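PDB 3C2B: transcriptional regulator, TetR family from Agrobacterium tumefaciens, which probably binds DNA at cis-regulatory sites as a transcription factor, through a predicted helix-turn-helix motif. Local coordinates for residues A65-Q70 with D129-R134; H92-A97 with R193-V198; D99-L104 with L171-L176. All blocks are in the same frame, centred on the assembly; numbering follows the deposited sequence.

Contact 1 of 3, residues A65-Q70 with D129-R134; sequences AMITFQ and DLLLER
I67 lies across from L130 where helix segments 65-70 and 129-134 run side by side, their axes 23° from parallel and 10.5 Å apart at closest approach. At that spacing the backbones stay apart and side chains alone fill the gap. I67 does most of the work. Its CG1 branch is anti to the carbonyl carbon (chi1 -66°), and its end carbon CD1 meets CD2 of L131 at 3.3 Å. This is tighter than a usual carbon contact. The two side chains cross at about a right angle. The other branch of I67, CG2, touches L131 CD1 at 3.9 Å and L130 CD2 at 4.0 Å. It therefore packs against both leucines. T68 adds its methyl. CG2 of T68 sits 3.6 Å from L130 CD2 and 3.7 Å from L130 CD1, so it meets both branches of the leucine. Its hydroxyl OG1 turns to its own helix and makes a weak hydrogen bond to the carbonyl of A64. Nearby, Q71 of helix 59-71 gives a polar link, with NE2 bonded to O of L130. L131 also packs on N113 and A116 of helix 107-120. Helix 59-71 directly follows the predicted helix-turn-helix. The arrangement is consistent with the junction, mainly apolar here, between the predicted DNA-binding domain and the C-terminal domain of a TetR-family regulator.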
loop_
_atom_site.group_PDB
_atom_site.type_symbol
_atom_site.label_atom_id
_atom_site.label_comp_id
_atom_site.label_asym_id
_atom_site.label_seq_id
_atom_site.Cartn_x
_atom_site.Cartn_y
_atom_site.Cartn_z
ATOM N N ALA A 65 -1.849 -12.599 19.634
ATOM C CA ALA A 65 -2.878 -13.638 19.693
ATOM C C ALA A 65 -4.090 -13.208 18.882
ATOM O O ALA A 65 -4.733 -14.036 18.262
ATOM C CB ALA A 65 -3.262 -13.975 21.143
HETATM N N MSE A 66 -4.382 -11.912 18.895
HETATM C CA MSE A 66 -5.393 -11.302 18.031
HETATM C C MSE A 66 -5.081 -11.525 16.523
HETATM O O MSE A 66 -5.952 -11.910 15.730
HETATM C CB MSE A 66 -5.480 -9.790 18.321
HETATM C CG MSE A 66 -6.009 -9.384 19.716
HETATM SE SE MSE A 66 -6.013 -7.415 19.992
HETATM C CE MSE A 66 -7.194 -6.876 18.527
ATOM N N ILE A 67 -3.835 -11.262 16.142
ATOM C CA ILE A 67 -3.360 -11.520 14.772
ATOM C C ILE A 67 -3.426 -13.026 14.409
ATOM O O ILE A 67 -3.911 -13.369 13.327
ATOM C CB ILE A 67 -1.929 -10.957 14.532
ATOM C CG1 ILE A 67 -1.947 -9.422 14.604
ATOM C CG2 ILE A 67 -1.346 -11.451 13.188
ATOM C CD1 ILE A 67 -0.584 -8.729 14.456
ATOM N N THR A 68 -2.959 -13.915 15.298
ATOM C CA THR A 68 -2.962 -15.353 14.981
ATOM C C THR A 68 -4.335 -16.018 15.170
ATOM O O THR A 68 -4.596 -17.058 14.564
ATOM C CB THR A 68 -1.857 -16.138 15.714
ATOM O OG1 THR A 68 -2.161 -16.223 17.109
ATOM C CG2 THR A 68 -0.502 -15.465 15.517
ATOM N N PHE A 69 -5.190 -15.433 16.010
ATOM C CA PHE A 69 -6.601 -15.852 16.146
ATOM C C PHE A 69 -7.345 -15.536 14.849
ATOM O O PHE A 69 -8.100 -16.366 14.356
ATOM C CB PHE A 69 -7.264 -15.125 17.341
ATOM C CG PHE A 69 -8.775 -15.276 17.426
ATOM C CD1 PHE A 69 -9.360 -16.482 17.829
ATOM C CD2 PHE A 69 -9.617 -14.192 17.148
ATOM C CE1 PHE A 69 -10.762 -16.614 17.921
ATOM C CE2 PHE A 69 -11.025 -14.322 17.249
ATOM C CZ PHE A 69 -11.593 -15.529 17.638
ATOM N N GLN A 70 -7.122 -14.339 14.296
ATOM C CA GLN A 70 -7.796 -13.968 13.062
ATOM C C GLN A 70 -7.302 -14.797 11.871
ATOM O O GLN A 70 -8.108 -15.384 11.140
ATOM C CB GLN A 70 -7.670 -12.477 12.791
ATOM C CG GLN A 70 -8.261 -12.042 11.455
ATOM C CD GLN A 70 -9.796 -12.071 11.404
ATOM O OE1 GLN A 70 -10.472 -12.420 12.374
ATOM N NE2 GLN A 70 -10.344 -11.686 10.253
ATOM N N ASP A 129 6.051 -8.596 11.509
ATOM C CA ASP A 129 6.577 -9.840 10.914
ATOM C C ASP A 129 5.501 -10.909 10.830
ATOM O O ASP A 129 5.522 -11.740 9.924
ATOM C CB ASP A 129 7.796 -10.396 11.679
ATOM C CG ASP A 129 8.818 -9.319 12.041
ATOM O OD1 ASP A 129 8.467 -8.407 12.833
ATOM O OD2 ASP A 129 9.969 -9.404 11.559
ATOM N N LEU A 130 4.559 -10.872 11.771
ATOM C CA LEU A 130 3.467 -11.830 11.799
ATOM C C LEU A 130 2.535 -11.648 10.601
ATOM O O LEU A 130 2.086 -12.622 10.000
ATOM C CB LEU A 130 2.697 -11.725 13.115
ATOM C CG LEU A 130 2.591 -13.042 13.879
ATOM C CD1 LEU A 130 2.050 -12.808 15.299
ATOM C CD2 LEU A 130 1.725 -14.023 13.101
ATOM N N LEU A 131 2.246 -10.404 10.240
ATOM C CA LEU A 131 1.441 -10.153 9.038
ATOM C C LEU A 131 2.301 -10.367 7.800
ATOM O O LEU A 131 1.843 -10.931 6.801
ATOM C CB LEU A 131 0.847 -8.742 9.037
ATOM C CG LEU A 131 -0.367 -8.385 9.909
ATOM C CD1 LEU A 131 -1.471 -9.431 9.852
ATOM C CD2 LEU A 131 0.093 -8.190 11.317
ATOM N N LEU A 132 3.559 -9.933 7.890
ATOM C CA LEU A 132 4.513 -10.093 6.806
ATOM C C LEU A 132 4.750 -11.596 6.475
ATOM O O LEU A 132 4.762 -11.996 5.298
ATOM C CB LEU A 132 5.838 -9.405 7.203
ATOM C CG LEU A 132 6.500 -8.310 6.358
ATOM C CD1 LEU A 132 5.477 -7.487 5.600
ATOM C CD2 LEU A 132 7.394 -7.431 7.253
ATOM N N GLU A 133 4.926 -12.416 7.515
ATOM C CA GLU A 133 5.314 -13.806 7.320
ATOM C C GLU A 133 4.127 -14.737 7.141
ATOM O O GLU A 133 4.264 -15.735 6.444
ATOM C CB GLU A 133 6.187 -14.327 8.478
ATOM C CG GLU A 133 7.569 -13.685 8.643
ATOM C CD GLU A 133 8.152 -13.910 10.045
ATOM O OE1 GLU A 133 9.340 -14.278 10.154
ATOM O OE2 GLU A 133 7.414 -13.721 11.047
ATOM N N ARG A 134 2.980 -14.434 7.759
ATOM C CA ARG A 134 1.886 -15.402 7.878
ATOM C C ARG A 134 0.560 -14.861 7.376
ATOM O O ARG A 134 -0.363 -15.634 7.078
ATOM C CB ARG A 134 1.744 -15.854 9.342
ATOM C CG ARG A 134 3.074 -15.930 10.124
ATOM C CD ARG A 134 2.918 -16.761 11.423
ATOM N NE ARG A 134 4.051 -16.528 12.321
ATOM C CZ ARG A 134 4.052 -16.793 13.630
ATOM N NH1 ARG A 134 2.975 -17.299 14.224
ATOM N NH2 ARG A 134 5.136 -16.545 14.350
#

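Contact 2 of 3, residues H92-A97 with R193-V198; sequences HLEVFA and RAKKAV
A97 and A194 bring helix segments 92-97 and 193-198 close together, with CA atoms 5.0 Å apart. This is a helix-helix crossing in the all-helical C-terminal domain of a TetR-family protein. The axes pass 8.3 Å from each other at 129°. Small residues permit this spacing. CB of A97 and CB of A194 touch at 3.5 Å, and the same methyl of A194 rests on the carbonyl O of E94. One turn further along its helix, V198 carries on the close packing. Its CG2 is pressed against the backbone of the first helix, 3.5 Å from E94 N and equally near the carbonyl carbon of L93. The same methyl meets CG of E94 at 3.6 Å, and CB of L93 lies a little further off. Valine and glutamate side chains cross at about a right angle here. Around this packing, L93 also packs on L146 and F168, and A97 and A197 both lie on I172 of helix 161-173. R193 takes no part in the crossing but makes a salt bridge to E163 of the second subunit.

The outer side is different: K195 is exposed, and charge pairing rather than close apolar packing joins the helices. CB of K195 points away overall, though it still touches the first helix at E94 OE1. CG is anti to the backbone N (chi1 -169°). Bends later in the chain return the amino group toward E94. The glutamate is extended beyond CG and crosses the lysine obliquely. Its aliphatic CG belongs to the packed side, and its carboxylate to the polar side. NZ of K195 makes a hydrogen-bonded salt bridge of 2.7 Å to OE1 of E94, approaching on the syn side, 27° out of the carboxylate plane.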
loop_
_atom_site.group_PDB
_atom_site.type_symbol
_atom_site.label_atom_id
_atom_site.label_comp_id
_atom_site.label_asym_id
_atom_site.label_seq_id
_atom_site.Cartn_x
_atom_site.Cartn_y
_atom_site.Cartn_z
ATOM N N HIS A 92 -10.188 -18.191 -13.447
ATOM C CA HIS A 92 -9.532 -18.344 -12.137
ATOM C C HIS A 92 -8.743 -17.100 -11.727
ATOM O O HIS A 92 -8.699 -16.715 -10.544
ATOM C CB HIS A 92 -8.570 -19.525 -12.158
ATOM C CG HIS A 92 -9.247 -20.860 -12.070
ATOM N ND1 HIS A 92 -10.294 -21.105 -11.213
ATOM C CD2 HIS A 92 -8.984 -22.041 -12.685
ATOM C CE1 HIS A 92 -10.663 -22.374 -11.316
ATOM N NE2 HIS A 92 -9.874 -22.967 -12.194
ATOM N N LEU A 93 -8.075 -16.496 -12.688
ATOM C CA LEU A 93 -7.284 -15.299 -12.381
ATOM C C LEU A 93 -8.171 -14.121 -12.055
ATOM O O LEU A 93 -7.839 -13.361 -11.172
ATOM C CB LEU A 93 -6.341 -14.955 -13.492
ATOM C CG LEU A 93 -5.152 -15.900 -13.732
ATOM C CD1 LEU A 93 -4.493 -15.518 -15.051
ATOM C CD2 LEU A 93 -4.115 -15.879 -12.567
ATOM N N GLU A 94 -9.314 -13.965 -12.732
ATOM C CA GLU A 94 -10.234 -12.906 -12.337
ATOM C C GLU A 94 -10.809 -13.139 -10.931
ATOM O O GLU A 94 -10.925 -12.199 -10.154
ATOM C CB GLU A 94 -11.386 -12.755 -13.333
ATOM C CG GLU A 94 -10.935 -12.242 -14.709
ATOM C CD GLU A 94 -12.116 -11.907 -15.630
ATOM O OE1 GLU A 94 -13.154 -11.386 -15.155
ATOM O OE2 GLU A 94 -12.001 -12.165 -16.837
ATOM N N VAL A 95 -11.226 -14.379 -10.639
ATOM C CA VAL A 95 -11.795 -14.690 -9.329
ATOM C C VAL A 95 -10.743 -14.425 -8.234
ATOM O O VAL A 95 -11.032 -13.807 -7.217
ATOM C CB VAL A 95 -12.401 -16.120 -9.270
ATOM C CG1 VAL A 95 -12.835 -16.486 -7.829
ATOM C CG2 VAL A 95 -13.583 -16.262 -10.269
ATOM N N PHE A 96 -9.511 -14.859 -8.499
ATOM C CA PHE A 96 -8.436 -14.538 -7.610
ATOM C C PHE A 96 -8.326 -12.999 -7.337
ATOM O O PHE A 96 -8.313 -12.541 -6.181
ATOM C CB PHE A 96 -7.101 -15.061 -8.146
ATOM C CG PHE A 96 -5.975 -14.611 -7.314
ATOM C CD1 PHE A 96 -5.647 -15.320 -6.142
ATOM C CD2 PHE A 96 -5.293 -13.420 -7.624
ATOM C CE1 PHE A 96 -4.628 -14.876 -5.292
ATOM C CE2 PHE A 96 -4.257 -12.950 -6.759
ATOM C CZ PHE A 96 -3.942 -13.686 -5.581
ATOM N N ALA A 97 -8.221 -12.211 -8.403
ATOM C CA ALA A 97 -7.998 -10.756 -8.237
ATOM C C ALA A 97 -9.087 -10.116 -7.372
ATOM O O ALA A 97 -8.790 -9.311 -6.492
ATOM C CB ALA A 97 -7.899 -10.091 -9.599
ATOM N N ARG A 193 -12.222 -4.043 -11.842
ATOM C CA ARG A 193 -10.798 -3.966 -11.569
ATOM C C ARG A 193 -10.091 -5.288 -11.817
ATOM O O ARG A 193 -9.005 -5.319 -12.396
ATOM C CB ARG A 193 -10.540 -3.448 -10.136
ATOM C CG ARG A 193 -9.047 -3.456 -9.730
ATOM C CD ARG A 193 -8.154 -2.798 -10.846
ATOM N NE ARG A 193 -8.635 -1.441 -11.119
ATOM C CZ ARG A 193 -8.390 -0.736 -12.223
ATOM N NH1 ARG A 193 -8.889 0.489 -12.342
ATOM N NH2 ARG A 193 -7.659 -1.246 -13.218
ATOM N N ALA A 194 -10.702 -6.394 -11.368
ATOM C CA ALA A 194 -10.132 -7.728 -11.608
ATOM C C ALA A 194 -9.980 -8.130 -13.091
ATOM O O ALA A 194 -8.941 -8.690 -13.471
ATOM C CB ALA A 194 -10.937 -8.805 -10.851
ATOM N N LYS A 195 -11.033 -7.893 -13.886
ATOM C CA LYS A 195 -11.014 -8.043 -15.340
ATOM C C LYS A 195 -9.868 -7.245 -15.983
ATOM O O LYS A 195 -9.108 -7.775 -16.787
ATOM C CB LYS A 195 -12.343 -7.575 -15.949
ATOM C CG LYS A 195 -12.492 -7.943 -17.439
ATOM C CD LYS A 195 -13.908 -7.745 -17.994
ATOM C CE LYS A 195 -14.745 -9.037 -17.826
ATOM N NZ LYS A 195 -14.754 -9.573 -16.396
ATOM N N LYS A 196 -9.745 -5.976 -15.620
ATOM C CA LYS A 196 -8.680 -5.100 -16.150
ATOM C C LYS A 196 -7.292 -5.611 -15.791
ATOM O O LYS A 196 -6.396 -5.656 -16.638
ATOM C CB LYS A 196 -8.862 -3.677 -15.622
ATOM C CG LYS A 196 -10.089 -2.995 -16.216
ATOM C CD LYS A 196 -10.330 -1.565 -15.651
ATOM C CE LYS A 196 -11.504 -0.919 -16.378
ATOM N NZ LYS A 196 -12.149 0.126 -15.536
ATOM N N ALA A 197 -7.117 -6.032 -14.534
ATOM C CA ALA A 197 -5.814 -6.544 -14.079
ATOM C C ALA A 197 -5.406 -7.895 -14.792
ATOM O O ALA A 197 -4.222 -8.142 -15.076
ATOM C CB ALA A 197 -5.855 -6.695 -12.585
ATOM N N VAL A 198 -6.404 -8.728 -15.085
ATOM C CA VAL A 198 -6.214 -9.976 -15.811
ATOM C C VAL A 198 -5.845 -9.726 -17.262
ATOM O O VAL A 198 -4.910 -10.386 -17.745
ATOM C CB VAL A 198 -7.402 -10.967 -15.635
ATOM C CG1 VAL A 198 -7.225 -12.234 -16.510
ATOM C CG2 VAL A 198 -7.461 -11.406 -14.187
#

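Contact 3 of 3, residues D99-L104 with L171-L176; sequences DLLDVL and LIVSDL
L104 and V173 meet tip to tip, CD1 of L104 lying 3.5 Å from CG2 of V173, a tight fit for two carbons. No hydrogen bond joins segments 99-104 and 171-176; their side chains meet through apolar groups. L100 uses the same valine methyl. Its CG is anti to the backbone N (chi1 177°), and CD2 lies 3.8 Å from V173 CG2, the two side chains crossing at about a right angle. CG2 of V173 is thus shared by two leucines one helical turn apart. The same CD2 of L100 reaches CD1 of I172 more loosely, at 4.1 Å.

L101 packs at a second place. Its CG sits 3.6 Å from CG2 of I172, and its CD1 also touches that methyl. CD2 of L101 takes another direction and meets CD2 of L176 at 3.8 Å, again with side chains crossed at about a right angle. One leucine therefore touches both the end of helix 161-173 and the start of helix 176-181. Both helices belong to the helical C-terminal domain of the TetR family, and helix 86-104 packs across the bend between them.

Backbone bonding is seen at the bend. V173 to L176 form a type II' beta turn, closed by a 2.7 Å hydrogen bond from L176 N to V173 O. S174 leaves the helix with positive phi (35°). D175 sits at the N-cap position of the next helix, but its side chain makes no capping bond.

Polar bonds at the helix end and the bend cross the dimer interface. R166 of the second subunit bonds to the carbonyls of L171 and I172 through NH1 and NH2, and its own carbonyl is bonded to S174 OG. L171 packs on L171 of the second subunit.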
loop_
_atom_site.group_PDB
_atom_site.type_symbol
_atom_site.label_atom_id
_atom_site.label_comp_id
_atom_site.label_asym_id
_atom_site.label_seq_id
_atom_site.Cartn_x
_atom_site.Cartn_y
_atom_site.Cartn_z
ATOM N N ASP A 99 -11.189 -11.744 -5.183
ATOM C CA ASP A 99 -10.910 -12.265 -3.835
ATOM C C ASP A 99 -9.778 -11.477 -3.112
ATOM O O ASP A 99 -9.907 -11.140 -1.954
ATOM C CB ASP A 99 -10.497 -13.734 -3.908
ATOM C CG ASP A 99 -11.624 -14.652 -4.306
ATOM O OD1 ASP A 99 -12.806 -14.235 -4.321
ATOM O OD2 ASP A 99 -11.328 -15.836 -4.585
ATOM N N LEU A 100 -8.681 -11.208 -3.785
ATOM C CA LEU A 100 -7.586 -10.385 -3.190
ATOM C C LEU A 100 -8.083 -8.999 -2.697
ATOM O O LEU A 100 -7.878 -8.618 -1.536
ATOM C CB LEU A 100 -6.407 -10.224 -4.164
ATOM C CG LEU A 100 -5.236 -9.310 -3.655
ATOM C CD1 LEU A 100 -4.694 -9.762 -2.268
ATOM C CD2 LEU A 100 -4.060 -9.282 -4.679
ATOM N N LEU A 101 -8.763 -8.281 -3.587
ATOM C CA LEU A 101 -9.280 -6.961 -3.284
ATOM C C LEU A 101 -10.213 -7.009 -2.060
ATOM O O LEU A 101 -10.108 -6.206 -1.130
ATOM C CB LEU A 101 -9.996 -6.428 -4.522
ATOM C CG LEU A 101 -9.006 -5.997 -5.606
ATOM C CD1 LEU A 101 -9.721 -5.907 -6.981
ATOM C CD2 LEU A 101 -8.168 -4.699 -5.220
ATOM N N ASP A 102 -11.103 -7.993 -2.094
ATOM C CA ASP A 102 -12.056 -8.239 -1.053
ATOM C C ASP A 102 -11.366 -8.581 0.261
ATOM O O ASP A 102 -11.755 -8.098 1.288
ATOM C CB ASP A 102 -12.928 -9.386 -1.523
ATOM C CG ASP A 102 -14.302 -9.252 -1.083
ATOM O OD1 ASP A 102 -14.989 -8.312 -1.542
ATOM O OD2 ASP A 102 -14.700 -10.093 -0.290
ATOM N N VAL A 103 -10.356 -9.432 0.249
ATOM C CA VAL A 103 -9.576 -9.721 1.482
ATOM C C VAL A 103 -8.913 -8.394 1.978
ATOM O O VAL A 103 -8.981 -8.048 3.157
ATOM C CB VAL A 103 -8.492 -10.808 1.220
ATOM C CG1 VAL A 103 -7.329 -10.713 2.212
ATOM C CG2 VAL A 103 -9.080 -12.256 1.225
ATOM N N LEU A 104 -8.264 -7.642 1.100
ATOM C CA LEU A 104 -7.623 -6.390 1.593
ATOM C C LEU A 104 -8.590 -5.376 2.192
ATOM O O LEU A 104 -8.260 -4.694 3.177
ATOM C CB LEU A 104 -6.802 -5.729 0.498
ATOM C CG LEU A 104 -5.700 -6.670 -0.050
ATOM C CD1 LEU A 104 -4.987 -6.068 -1.309
ATOM C CD2 LEU A 104 -4.688 -7.101 1.095
ATOM N N LEU A 171 -0.700 -4.706 -10.270
ATOM C CA LEU A 171 -1.780 -4.420 -11.237
ATOM C C LEU A 171 -3.190 -4.510 -10.642
ATOM O O LEU A 171 -4.058 -3.697 -10.972
ATOM C CB LEU A 171 -1.692 -5.298 -12.493
ATOM C CG LEU A 171 -0.461 -5.083 -13.413
ATOM C CD1 LEU A 171 -0.369 -6.219 -14.459
ATOM C CD2 LEU A 171 -0.502 -3.708 -14.171
ATOM N N ILE A 172 -3.452 -5.517 -9.821
ATOM C CA ILE A 172 -4.752 -5.610 -9.166
ATOM C C ILE A 172 -4.975 -4.451 -8.160
ATOM O O ILE A 172 -5.999 -3.769 -8.211
ATOM C CB ILE A 172 -4.884 -6.970 -8.443
ATOM C CG1 ILE A 172 -4.744 -8.135 -9.458
ATOM C CG2 ILE A 172 -6.191 -7.026 -7.642
ATOM C CD1 ILE A 172 -4.409 -9.456 -8.751
ATOM N N VAL A 173 -3.992 -4.227 -7.286
ATOM C CA VAL A 173 -4.153 -3.455 -6.060
ATOM C C VAL A 173 -3.646 -1.982 -6.239
ATOM O O VAL A 173 -4.167 -1.072 -5.610
ATOM C CB VAL A 173 -3.369 -4.130 -4.888
ATOM C CG1 VAL A 173 -3.454 -3.287 -3.571
ATOM C CG2 VAL A 173 -3.934 -5.519 -4.594
ATOM N N SER A 174 -2.634 -1.779 -7.088
ATOM C CA SER A 174 -1.888 -0.494 -7.095
ATOM C C SER A 174 -1.755 0.097 -5.680
ATOM O O SER A 174 -1.327 -0.598 -4.759
ATOM C CB SER A 174 -2.550 0.462 -8.093
ATOM O OG SER A 174 -1.863 1.675 -8.170
ATOM N N ASP A 175 -2.154 1.343 -5.453
ATOM C CA ASP A 175 -2.027 1.907 -4.092
ATOM C C ASP A 175 -3.311 1.728 -3.255
ATOM O O ASP A 175 -3.457 2.345 -2.231
ATOM C CB ASP A 175 -1.629 3.398 -4.152
ATOM C CG ASP A 175 -2.682 4.230 -4.857
ATOM O OD1 ASP A 175 -3.492 3.679 -5.650
ATOM O OD2 ASP A 175 -2.702 5.432 -4.637
ATOM N N LEU A 176 -4.243 0.877 -3.684
ATOM C CA LEU A 176 -5.522 0.861 -3.013
ATOM C C LEU A 176 -5.456 0.376 -1.568
ATOM O O LEU A 176 -6.268 0.786 -0.747
ATOM C CB LEU A 176 -6.517 0.019 -3.816
ATOM C CG LEU A 176 -7.899 -0.054 -3.191
ATOM C CD1 LEU A 176 -8.654 1.312 -3.284
ATOM C CD2 LEU A 176 -8.677 -1.172 -3.826
#

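Overall arrangement
Contacts 2 and 3 are neighbours, with centres 10 Å apart. Both use helix 86-104, and R193 of contact 2 packs on L101 and on the carbonyl O of I172 of contact 3. Contact 1 stands apart: its centre is 19 Å from that of contact 3 and 26 Å from that of contact 2, and it touches neither. Contacts 1 and 2 lie on opposite sides of the chain's centre. Along the chain the order is 65-70, 92-97, 99-104, 129-134, 171-176, 193-198, so contact 1 alternates with the other two. Contact 1 joins the predicted DNA-binding end to the C-terminal domain, while contacts 2 and 3 tie helix 86-104 to helices bordering the second subunit.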